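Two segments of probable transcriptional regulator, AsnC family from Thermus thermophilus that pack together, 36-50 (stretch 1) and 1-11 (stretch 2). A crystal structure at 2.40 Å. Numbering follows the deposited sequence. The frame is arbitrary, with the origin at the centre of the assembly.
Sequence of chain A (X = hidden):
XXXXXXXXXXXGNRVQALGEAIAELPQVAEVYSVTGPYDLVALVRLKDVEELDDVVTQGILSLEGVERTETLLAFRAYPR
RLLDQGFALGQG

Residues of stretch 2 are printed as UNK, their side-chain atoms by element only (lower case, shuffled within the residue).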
# COMPACT_ATOMS: atom_id res chain seq x y z
N GLY A 36 -16.22 3.75 2.41
CA GLY A 36 -14.78 3.96 2.38
C GLY A 36 -13.98 3.10 3.33
O GLY A 36 -14.52 2.16 3.93
N PRO A 37 -12.69 3.42 3.48
CA PRO A 37 -11.84 2.59 4.34
C PRO A 37 -11.93 2.95 5.84
O PRO A 37 -11.37 2.24 6.68
CB PRO A 37 -10.43 2.86 3.79
CG PRO A 37 -10.50 4.19 3.05
CD PRO A 37 -11.95 4.58 2.93
N TYR A 38 -12.60 4.06 6.17
CA TYR A 38 -12.80 4.47 7.56
C TYR A 38 -14.31 4.56 7.75
O TYR A 38 -14.96 5.30 7.03
CB TYR A 38 -12.16 5.83 7.84
CG TYR A 38 -10.62 5.84 7.92
CD1 TYR A 38 -9.98 5.68 9.15
CD2 TYR A 38 -9.81 6.05 6.78
CE1 TYR A 38 -8.59 5.71 9.26
CE2 TYR A 38 -8.42 6.07 6.87
CZ TYR A 38 -7.81 5.90 8.12
OH TYR A 38 -6.44 5.92 8.28
N ASP A 39 -14.87 3.80 8.69
CA ASP A 39 -16.33 3.76 8.88
C ASP A 39 -16.93 5.04 9.40
O ASP A 39 -18.07 5.34 9.10
CB ASP A 39 -16.75 2.56 9.75
CG ASP A 39 -16.13 1.28 9.28
OD1 ASP A 39 -16.85 0.48 8.63
OD2 ASP A 39 -14.90 1.10 9.50
N LEU A 40 -16.18 5.79 10.18
CA LEU A 40 -16.68 7.03 10.76
C LEU A 40 -15.81 8.23 10.36
O LEU A 40 -14.60 8.11 10.29
CB LEU A 40 -16.76 6.93 12.31
CG LEU A 40 -17.68 5.89 12.98
CD1 LEU A 40 -17.29 5.66 14.47
CD2 LEU A 40 -19.16 6.28 12.88
N VAL A 41 -16.45 9.38 10.12
CA VAL A 41 -15.72 10.64 9.92
C VAL A 41 -16.29 11.64 10.89
O VAL A 41 -17.52 11.84 10.90
CB VAL A 41 -15.89 11.23 8.46
CG1 VAL A 41 -15.16 12.57 8.33
CG2 VAL A 41 -15.37 10.26 7.42
N ALA A 42 -15.43 12.29 11.67
CA ALA A 42 -15.88 13.43 12.46
C ALA A 42 -15.44 14.78 11.88
O ALA A 42 -14.26 15.04 11.71
CB ALA A 42 -15.43 13.31 13.94
N LEU A 43 -16.41 15.65 11.61
CA LEU A 43 -16.15 17.05 11.32
C LEU A 43 -16.07 17.83 12.64
O LEU A 43 -17.09 18.03 13.31
CB LEU A 43 -17.24 17.63 10.41
CG LEU A 43 -17.17 19.12 10.07
CD1 LEU A 43 -15.91 19.43 9.27
CD2 LEU A 43 -18.42 19.56 9.30
N VAL A 44 -14.85 18.25 12.97
CA VAL A 44 -14.52 18.91 14.22
C VAL A 44 -14.23 20.42 13.96
O VAL A 44 -13.81 20.80 12.86
CB VAL A 44 -13.29 18.22 14.92
CG1 VAL A 44 -13.08 18.76 16.28
CG2 VAL A 44 -13.51 16.71 15.06
N ARG A 45 -14.49 21.25 14.97
CA ARG A 45 -14.17 22.69 14.91
C ARG A 45 -13.33 23.00 16.11
O ARG A 45 -13.74 22.71 17.23
CB ARG A 45 -15.45 23.54 14.97
CG ARG A 45 -16.53 23.14 13.98
CD ARG A 45 -16.16 23.43 12.55
NE ARG A 45 -17.35 23.36 11.72
CZ ARG A 45 -17.36 23.45 10.40
NH1 ARG A 45 -16.23 23.61 9.73
NH2 ARG A 45 -18.52 23.36 9.74
N LEU A 46 -12.15 23.57 15.89
CA LEU A 46 -11.20 23.79 16.98
C LEU A 46 -10.88 25.25 17.27
O LEU A 46 -10.74 26.06 16.35
CB LEU A 46 -9.90 23.02 16.71
CG LEU A 46 -9.99 21.55 16.29
CD1 LEU A 46 -8.76 21.15 15.49
CD2 LEU A 46 -10.19 20.66 17.52
N LYS A 47 -10.74 25.58 18.55
CA LYS A 47 -10.23 26.89 18.99
C LYS A 47 -8.78 27.09 18.54
O LYS A 47 -8.42 28.15 18.04
CB LYS A 47 -10.35 27.04 20.52
CG LYS A 47 -9.36 28.05 21.16
CD LYS A 47 -9.67 29.54 20.82
CE LYS A 47 -8.40 30.37 20.50
NZ LYS A 47 -7.41 30.46 21.63
N ASP A 48 -7.94 26.08 18.73
CA ASP A 48 -6.57 26.12 18.25
C ASP A 48 -6.17 24.73 17.85
O ASP A 48 -6.96 23.81 18.02
CB ASP A 48 -5.59 26.71 19.29
CG ASP A 48 -5.98 26.38 20.72
OD1 ASP A 48 -6.35 25.23 21.02
OD2 ASP A 48 -5.90 27.30 21.56
N VAL A 49 -4.96 24.57 17.32
CA VAL A 49 -4.46 23.26 16.92
C VAL A 49 -4.43 22.35 18.13
O VAL A 49 -4.85 21.21 18.04
CB VAL A 49 -3.03 23.28 16.34
CG1 VAL A 49 -2.92 22.25 15.22
CG2 VAL A 49 -2.69 24.62 15.81
N GLU A 50 -3.95 22.87 19.25
CA GLU A 50 -3.64 22.08 20.44
C GLU A 50 -4.88 21.38 20.98
O GLU A 50 -4.76 20.38 21.69
CB GLU A 50 -3.00 22.95 21.52
CG GLU A 50 -1.58 23.43 21.22
CD GLU A 50 -1.54 24.69 20.38
OE1 GLU A 50 -2.61 25.23 20.04
OE2 GLU A 50 -0.42 25.14 20.05
N UNK A 1 -11.31 29.74 14.43
CA UNK A 1 -11.79 28.34 14.53
C UNK A 1 -11.15 27.53 13.41
O UNK A 1 -11.31 27.85 12.23
c UNK A 1 -14.75 26.43 17.91
s UNK A 1 -14.12 27.91 17.09
c UNK A 1 -13.31 28.28 14.42
c UNK A 1 -13.97 27.28 15.38
N UNK A 2 -10.39 26.51 13.80
CA UNK A 2 -9.79 25.59 12.84
C UNK A 2 -10.74 24.43 12.58
O UNK A 2 -11.43 23.98 13.49
c UNK A 2 -8.41 25.06 13.33
c UNK A 2 -7.86 24.01 12.38
c UNK A 2 -6.11 25.84 14.15
c UNK A 2 -7.42 26.23 13.49
N UNK A 3 -10.78 23.97 11.34
CA UNK A 3 -11.50 22.77 10.97
C UNK A 3 -10.55 21.57 10.73
O UNK A 3 -9.43 21.73 10.22
c UNK A 3 -12.40 23.02 9.75
c UNK A 3 -13.10 21.74 9.30
o UNK A 3 -13.40 23.97 10.12
N UNK A 4 -11.01 20.39 11.14
CA UNK A 4 -10.32 19.14 10.93
C UNK A 4 -11.33 18.06 10.56
O UNK A 4 -12.50 18.11 10.97
c UNK A 4 -9.55 18.75 12.18
N UNK A 5 -10.90 17.10 9.76
CA UNK A 5 -11.73 15.96 9.37
C UNK A 5 -11.04 14.78 10.02
O UNK A 5 -9.91 14.47 9.66
c UNK A 5 -14.31 18.14 6.21
c UNK A 5 -13.74 17.02 6.84
c UNK A 5 -11.60 18.10 6.79
c UNK A 5 -13.51 19.23 5.86
c UNK A 5 -11.78 15.79 7.84
c UNK A 5 -12.16 19.21 6.16
c UNK A 5 -12.38 16.98 7.12
N UNK A 6 -11.71 14.17 11.00
CA UNK A 6 -11.12 13.01 11.70
C UNK A 6 -11.70 11.70 11.17
O UNK A 6 -12.91 11.45 11.24
c UNK A 6 -10.75 14.44 13.76
c UNK A 6 -11.20 13.07 13.26
c UNK A 6 -10.32 12.00 13.86
N UNK A 7 -10.82 10.90 10.59
CA UNK A 7 -11.19 9.64 10.00
C UNK A 7 -10.98 8.53 11.06
O UNK A 7 -9.87 8.32 11.53
c UNK A 7 -10.67 10.02 7.36
c UNK A 7 -9.47 9.87 6.41
c UNK A 7 -11.18 11.47 7.34
c UNK A 7 -10.34 9.41 8.75
N UNK A 8 -12.07 7.85 11.42
CA UNK A 8 -12.06 6.82 12.47
C UNK A 8 -12.38 5.43 11.90
O UNK A 8 -13.45 5.23 11.32
c UNK A 8 -14.18 9.43 13.64
c UNK A 8 -12.89 6.27 14.82
c UNK A 8 -13.05 7.17 13.60
c UNK A 8 -12.94 8.64 14.00
N UNK A 9 -11.43 4.51 12.02
CA UNK A 9 -11.68 3.10 11.75
C UNK A 9 -11.91 2.34 13.07
O UNK A 9 -10.96 2.09 13.84
n UNK A 9 -9.36 1.01 8.83
c UNK A 9 -8.36 1.76 8.38
c UNK A 9 -9.40 0.35 10.14
c UNK A 9 -10.54 0.91 10.95
n UNK A 9 -8.47 2.31 7.18
n UNK A 9 -7.25 1.94 9.09
c UNK A 9 -10.51 2.46 10.98
N UNK A 10 -13.18 2.01 13.36
CA UNK A 10 -13.50 1.23 14.56
C UNK A 10 -13.47 -0.27 14.30
O UNK A 10 -13.54 -0.70 13.13
c UNK A 10 -15.52 1.87 13.50
c UNK A 10 -14.40 2.35 12.60
c UNK A 10 -14.93 1.66 14.85
N UNK A 11 -13.38 -1.05 15.38
CA UNK A 11 -13.83 -2.45 15.36
C UNK A 11 -15.27 -2.45 14.82
O UNK A 11 -16.07 -1.58 15.19
c UNK A 11 -14.39 -5.15 18.16
n UNK A 11 -14.94 -3.93 20.68
n UNK A 11 -12.70 -3.95 21.18
c UNK A 11 -13.79 -3.07 16.76
n UNK A 11 -13.41 -4.81 19.18
c UNK A 11 -13.96 -4.61 16.78
c UNK A 11 -13.69 -4.23 20.34

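Position 1 has four side-chain atoms in an unbranched chain, two carbons, a sulfur and a last carbon; that last carbon lies 3.9 Å from Arg 45 O, and CA makes a CA-H...O contact with Leu 46 O at 3.1 Å. A thioether of that kind is Met 1.

Position 2 carries four carbons forked at the first, one arm two carbons long, and the end of that arm lies 4.0 Å from Val 49 CG2: Ile 2, the arm ending in CD1.

At position 3 one carbon bears an oxygen and a carbon. The oxygen is 2.9 Å from Arg 45 NH1, which donates a hydrogen bond to it; a branched hydroxyl side chain identifies Thr 3.

Position 4 has a single carbon, CB, 4.2 Å from Leu 46 CD1, hence Ala 4.

Position 5 shows one carbon followed by a six-carbon ring with no further atom; a ring carbon meets Leu 43 CD1 at 3.7 Å. It is Phe 5, the carbon CE1.

Position 6 has three carbons, the first carrying the other two, one of which packs 3.8 Å from Val 44 CG2: Val 6, through its CG2.

Position 7 has four carbons forked at the second. Its CB sits over the Tyr 38 ring, 3.8 Å from the centroid and 16° off the normal, a CH-pi contact; the fork marks Leu 7.

Position 8 again has four carbons, forked at the first; the longer arm ends 3.8 Å from Leu 40 CB and 4.1 Å from Ala 42 CB. This is Ile 8.

Position 9 has three carbons, a nitrogen, then a carbon bearing two nitrogens, a guanidinium stacked on the Tyr 38 face opposite Leu 7: Arg 9. NH2 and NE both donate to Pro 37 O, at 2.9 and 3.2 Å.

At position 10 three carbons close onto the backbone nitrogen, and the one bonded to it is 3.4 Å from Asp 39 OD2: Pro 10.

Position 11 repeats the guanidinium pattern but touches nothing on stretch 1: Arg 11.

The contact is an antiparallel strand pair, with N-to-C directions 159° apart. Ile 2, Ala 4, Val 6 and Ile 8 each exchange two backbone hydrogen bonds with Leu 46, Val 44, Ala 42 and Leu 40; Ala 4 N to Val 44 O, 3.3 Å, is weak. These pairs put aliphatic side chains on one face, while Thr 3, Phe 5 and Leu 7 share the other with Arg 45, Leu 43 and Val 41. Beyond strand 40-46, Tyr 38 is sandwiched between Leu 7 and Arg 9. Together the stretches bury 1213 Å².

Stretch 2 (1-11) MITAFVLIRPR
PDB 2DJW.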